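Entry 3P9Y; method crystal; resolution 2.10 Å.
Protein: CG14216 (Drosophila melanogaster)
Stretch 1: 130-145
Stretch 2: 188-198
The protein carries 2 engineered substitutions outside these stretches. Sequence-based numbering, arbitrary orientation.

Stretch 1 (130-145) MESVDNRPVHVLNVDV
Stretch 2 188-198: KRVILHSVLFY

The chain ends inside this contact: the C-terminal carboxylate of Tyr 198 is gripped by successive backbone amides of the loop that leads into the partner strand. Val 133 N donates to Tyr 198 O (2.9 Å, nearly linear at 170°), Asp 134 N donates to Tyr 198 OXT (3.1 Å), and Asn 135 N adds a weak bond to Tyr 198 OXT (3.0 Å, 125°). The loop curls to present these amides: Val 133 and Asp 134 have phi/psi of -136/14° and -135/-20°, and Asn 135 takes positive phi (58/26°). The amides offset the negative charge, although the like-charged Asp 134 OD2 lies 4.6 Å from Tyr 198 OXT.

Beyond the loop, strand 137-142 runs antiparallel to strand 192-197, their N-to-C directions 148° apart and their axes approaching to 4.6 Å. Both have extended backbones, with phi from -69° to -139° and psi from 118° to 178°. The register pairs Pro 137 with Phe 197, Val 138 with Leu 196, His 139 with Val 195, Val 140 with Ser 194, Leu 141 with His 193, and Asn 142 with Leu 192. Hydrogen-bonded pairs alternate with non-hydrogen-bonded ones, from Pro 137 CA to Phe 197 CA at 4.6 Å to Val 138 CA to Leu 196 CA at 5.3 Å. Val 138 N to Leu 196 O and Leu 196 N to Val 138 O are both 2.9 Å; Val 140 N to Ser 194 O is 2.9 Å and Ser 194 N to Val 140 O 3.0 Å; Asn 142 N to Leu 192 O is 2.8 Å and Leu 192 N to Asn 142 O a longer 3.3 Å. Tyr 198 N to Arg 136 O (3.1 Å) extends the ladder toward the carboxylate. Pro 137 CA makes a CA-H...O contact with Leu 196 O (3.4 Å).

One face carries Pro 137, His 139 and Leu 141 with Phe 197, Val 195 and His 193. Phe 197 (chi1 m, chi2 -92°) brings CE1 to 3.9 Å from Pro 137 CB, covering apolar surface. The imidazoles meet rim to rim, planes at 40°: His 139 (m, chi2 -75°) and His 193 (t, chi2 -142°) share a hydrogen bond between His 139 ND1 and His 193 NE2 (3.1 Å). Leu 141 (m, t) lays CD2 3.4 Å from His 193 CD2.

The other face joins Val 138 (p), Val 140 (t) and Asn 142 (t) to Leu 196 (m, t), Ser 194 (m) and Leu 192 (m, t). Val 140 CG2 reaches Leu 196 CD1 at 3.7 Å. Tyr 198 (m, chi2 -76°) packs its ring beside Val 138 and the extended Arg 136 (all t): Val 138 CB to Tyr 198 CE2 3.6 Å, Arg 136 CD to Tyr 198 CD2 4.0 Å.

At the far end, water 3 accepts from Asp 144 N (3.1 Å) and donates to Val 190 O (2.7 Å), while water 4 donates to Asp 144 O (2.7 Å) and accepts from Arg 189 NH1 (3.0 Å).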

# COMPACT_ATOMS: atom_id res chain seq x y z
N MET A 130 5.71 13.51 -14.51
CA MET A 130 4.90 14.69 -14.19
C MET A 130 5.79 15.89 -13.93
O MET A 130 6.69 15.83 -13.09
CB MET A 130 4.04 14.41 -12.96
CG MET A 130 3.16 13.17 -13.08
SD MET A 130 1.45 13.54 -13.53
CE MET A 130 0.92 14.50 -12.12
N GLU A 131 5.55 16.98 -14.65
CA GLU A 131 6.33 18.19 -14.46
C GLU A 131 6.04 18.76 -13.08
O GLU A 131 4.89 19.05 -12.76
CB GLU A 131 5.97 19.22 -15.53
CG GLU A 131 7.12 20.14 -15.91
CD GLU A 131 8.19 19.43 -16.72
OE1 GLU A 131 7.83 18.59 -17.57
OE2 GLU A 131 9.39 19.71 -16.50
N SER A 132 7.07 18.90 -12.26
CA SER A 132 6.90 19.41 -10.91
C SER A 132 6.71 20.92 -10.96
O SER A 132 7.43 21.62 -11.67
CB SER A 132 8.09 19.04 -10.03
OG SER A 132 9.24 19.79 -10.34
N VAL A 133 5.74 21.42 -10.21
CA VAL A 133 5.36 22.82 -10.28
C VAL A 133 5.15 23.43 -8.90
O VAL A 133 4.57 24.51 -8.78
CB VAL A 133 4.07 22.99 -11.10
CG1 VAL A 133 4.26 22.45 -12.50
CG2 VAL A 133 2.91 22.29 -10.41
N ASP A 134 5.61 22.74 -7.87
CA ASP A 134 5.51 23.22 -6.49
C ASP A 134 6.82 23.04 -5.74
O ASP A 134 7.05 23.69 -4.72
CB ASP A 134 4.40 22.47 -5.75
CG ASP A 134 3.02 22.74 -6.32
OD1 ASP A 134 2.72 23.91 -6.63
OD2 ASP A 134 2.24 21.77 -6.44
N ASN A 135 7.67 22.15 -6.24
CA ASN A 135 8.90 21.79 -5.55
C ASN A 135 8.63 21.25 -4.14
O ASN A 135 9.48 21.34 -3.25
CB ASN A 135 9.85 22.99 -5.48
CG ASN A 135 10.53 23.26 -6.81
OD1 ASN A 135 10.74 22.35 -7.61
ND2 ASN A 135 10.89 24.52 -7.05
N ARG A 136 7.45 20.67 -3.96
CA ARG A 136 7.12 19.98 -2.71
C ARG A 136 7.74 18.59 -2.72
O ARG A 136 7.35 17.74 -3.52
CB ARG A 136 5.61 19.87 -2.53
CG ARG A 136 5.19 18.99 -1.36
CD ARG A 136 3.69 18.72 -1.36
NE ARG A 136 3.30 17.82 -0.28
CZ ARG A 136 2.04 17.51 0.02
NH1 ARG A 136 1.04 18.02 -0.69
NH2 ARG A 136 1.77 16.68 1.03
N PRO A 137 8.71 18.34 -1.83
CA PRO A 137 9.37 17.03 -1.81
C PRO A 137 8.43 15.92 -1.33
O PRO A 137 7.61 16.14 -0.44
CB PRO A 137 10.52 17.22 -0.82
CG PRO A 137 10.59 18.68 -0.52
CD PRO A 137 9.22 19.23 -0.77
N VAL A 138 8.56 14.75 -1.94
CA VAL A 138 7.87 13.55 -1.49
C VAL A 138 8.88 12.41 -1.47
O VAL A 138 9.67 12.25 -2.40
CB VAL A 138 6.70 13.18 -2.42
CG1 VAL A 138 7.17 13.03 -3.86
CG2 VAL A 138 6.02 11.91 -1.93
N HIS A 139 8.86 11.63 -0.39
CA HIS A 139 9.81 10.52 -0.25
C HIS A 139 9.15 9.20 -0.61
O HIS A 139 8.20 8.78 0.04
CB HIS A 139 10.34 10.47 1.17
CG HIS A 139 11.06 11.70 1.60
ND1 HIS A 139 12.33 12.01 1.17
CD2 HIS A 139 10.68 12.71 2.42
CE1 HIS A 139 12.71 13.16 1.70
NE2 HIS A 139 11.73 13.60 2.47
N VAL A 140 9.66 8.54 -1.64
CA VAL A 140 9.19 7.21 -1.99
C VAL A 140 10.11 6.17 -1.34
O VAL A 140 11.33 6.22 -1.50
CB VAL A 140 9.12 7.02 -3.53
CG1 VAL A 140 8.47 5.71 -3.88
CG2 VAL A 140 8.36 8.18 -4.16
N LEU A 141 9.51 5.25 -0.59
CA LEU A 141 10.26 4.25 0.15
C LEU A 141 9.72 2.86 -0.18
O LEU A 141 8.52 2.63 -0.11
CB LEU A 141 10.10 4.49 1.65
CG LEU A 141 10.50 5.88 2.15
CD1 LEU A 141 9.99 6.10 3.58
CD2 LEU A 141 12.01 6.05 2.08
N ASN A 142 10.61 1.94 -0.55
CA ASN A 142 10.19 0.58 -0.82
C ASN A 142 10.56 -0.34 0.32
O ASN A 142 11.71 -0.39 0.74
CB ASN A 142 10.81 0.04 -2.11
CG ASN A 142 10.28 -1.34 -2.46
OD1 ASN A 142 9.15 -1.49 -2.94
ND2 ASN A 142 11.08 -2.36 -2.20
N VAL A 143 9.57 -1.08 0.80
CA VAL A 143 9.77 -2.09 1.82
C VAL A 143 9.14 -3.38 1.30
O VAL A 143 7.92 -3.48 1.19
CB VAL A 143 9.11 -1.70 3.14
CG1 VAL A 143 9.32 -2.79 4.18
CG2 VAL A 143 9.66 -0.37 3.64
N ASP A 144 9.97 -4.37 0.99
CA ASP A 144 9.48 -5.62 0.41
C ASP A 144 8.51 -6.35 1.32
O ASP A 144 8.81 -6.64 2.47
CB ASP A 144 10.65 -6.54 0.09
CG ASP A 144 11.40 -6.11 -1.15
OD1 ASP A 144 10.81 -5.39 -1.98
OD2 ASP A 144 12.58 -6.49 -1.29
N VAL A 145 7.33 -6.64 0.77
CA VAL A 145 6.32 -7.44 1.45
C VAL A 145 5.95 -8.62 0.57
O VAL A 145 5.47 -8.45 -0.55
CB VAL A 145 5.05 -6.61 1.73
CG1 VAL A 145 4.05 -7.44 2.52
CG2 VAL A 145 5.39 -5.32 2.48
N LYS A 188 17.31 -5.14 9.64
CA LYS A 188 17.95 -6.00 8.64
C LYS A 188 17.13 -6.10 7.36
O LYS A 188 16.97 -7.19 6.81
CB LYS A 188 18.16 -7.41 9.21
CG LYS A 188 18.69 -7.43 10.64
CD LYS A 188 20.06 -6.77 10.75
CE LYS A 188 20.56 -6.82 12.19
NZ LYS A 188 21.88 -6.15 12.35
N ARG A 189 16.61 -4.97 6.89
CA ARG A 189 15.89 -4.93 5.63
C ARG A 189 16.39 -3.77 4.79
O ARG A 189 16.71 -2.70 5.32
CB ARG A 189 14.39 -4.76 5.86
CG ARG A 189 13.73 -5.90 6.60
CD ARG A 189 12.33 -5.48 7.04
NE ARG A 189 11.72 -6.44 7.96
CZ ARG A 189 10.90 -7.42 7.59
NH1 ARG A 189 10.57 -7.58 6.31
NH2 ARG A 189 10.40 -8.23 8.51
N VAL A 190 16.45 -3.97 3.48
CA VAL A 190 16.84 -2.91 2.58
C VAL A 190 15.62 -2.05 2.26
O VAL A 190 14.53 -2.55 1.98
CB VAL A 190 17.45 -3.46 1.29
CG1 VAL A 190 17.64 -2.35 0.27
CG2 VAL A 190 18.77 -4.15 1.59
N ILE A 191 15.82 -0.74 2.31
CA ILE A 191 14.80 0.21 1.90
C ILE A 191 15.30 0.94 0.66
O ILE A 191 16.41 1.47 0.66
CB ILE A 191 14.53 1.23 3.01
CG1 ILE A 191 14.02 0.53 4.27
CG2 ILE A 191 13.53 2.29 2.54
CD1 ILE A 191 13.80 1.47 5.43
N LEU A 192 14.50 0.96 -0.40
CA LEU A 192 14.82 1.76 -1.57
C LEU A 192 14.23 3.15 -1.34
O LEU A 192 13.10 3.27 -0.87
CB LEU A 192 14.24 1.15 -2.85
CG LEU A 192 14.49 -0.35 -3.06
CD1 LEU A 192 13.84 -0.82 -4.35
CD2 LEU A 192 15.98 -0.67 -3.06
N HIS A 193 14.99 4.19 -1.66
CA HIS A 193 14.55 5.55 -1.39
C HIS A 193 14.80 6.48 -2.57
O HIS A 193 15.90 6.50 -3.13
CB HIS A 193 15.24 6.10 -0.15
CG HIS A 193 14.89 7.52 0.15
ND1 HIS A 193 15.80 8.43 0.63
CD2 HIS A 193 13.71 8.18 0.05
CE1 HIS A 193 15.21 9.60 0.80
NE2 HIS A 193 13.94 9.47 0.46
N SER A 194 13.78 7.24 -2.93
CA SER A 194 13.91 8.31 -3.91
C SER A 194 13.19 9.54 -3.40
O SER A 194 12.16 9.43 -2.73
CB SER A 194 13.31 7.90 -5.26
OG SER A 194 14.03 6.82 -5.83
N VAL A 195 13.75 10.71 -3.69
CA VAL A 195 13.06 11.97 -3.42
C VAL A 195 12.55 12.54 -4.74
O VAL A 195 13.33 12.84 -5.64
CB VAL A 195 13.98 13.00 -2.76
CG1 VAL A 195 13.18 14.22 -2.36
CG2 VAL A 195 14.69 12.40 -1.56
N LEU A 196 11.23 12.68 -4.85
CA LEU A 196 10.63 13.29 -6.02
C LEU A 196 9.92 14.57 -5.62
O LEU A 196 9.91 14.93 -4.45
CB LEU A 196 9.66 12.30 -6.67
CG LEU A 196 10.36 11.02 -7.11
CD1 LEU A 196 9.37 9.88 -7.28
CD2 LEU A 196 11.14 11.26 -8.40
N PHE A 197 9.34 15.26 -6.59
CA PHE A 197 8.73 16.56 -6.32
C PHE A 197 7.42 16.72 -7.07
O PHE A 197 7.30 16.32 -8.23
CB PHE A 197 9.69 17.69 -6.71
CG PHE A 197 10.97 17.69 -5.93
CD1 PHE A 197 11.08 18.44 -4.76
CD2 PHE A 197 12.06 16.96 -6.35
CE1 PHE A 197 12.26 18.44 -4.04
CE2 PHE A 197 13.24 16.96 -5.63
CZ PHE A 197 13.34 17.71 -4.47
N TYR A 198 6.43 17.29 -6.40
CA TYR A 198 5.17 17.64 -7.05
C TYR A 198 5.31 19.02 -7.68
O TYR A 198 4.47 19.41 -8.49
CB TYR A 198 4.03 17.66 -6.04
CG TYR A 198 3.65 16.30 -5.51
CD1 TYR A 198 2.91 15.42 -6.28
CD2 TYR A 198 4.02 15.91 -4.24
CE1 TYR A 198 2.55 14.17 -5.80
CE2 TYR A 198 3.66 14.67 -3.74
CZ TYR A 198 2.93 13.80 -4.53
OH TYR A 198 2.58 12.57 -4.04
OXT TYR A 198 6.24 19.76 -7.37
O HOH W 1 3.73 17.04 -10.76
O HOH W 2 13.63 -2.78 -0.60
O HOH W 3 12.81 -4.65 2.10
O HOH W 4 11.07 -6.11 3.79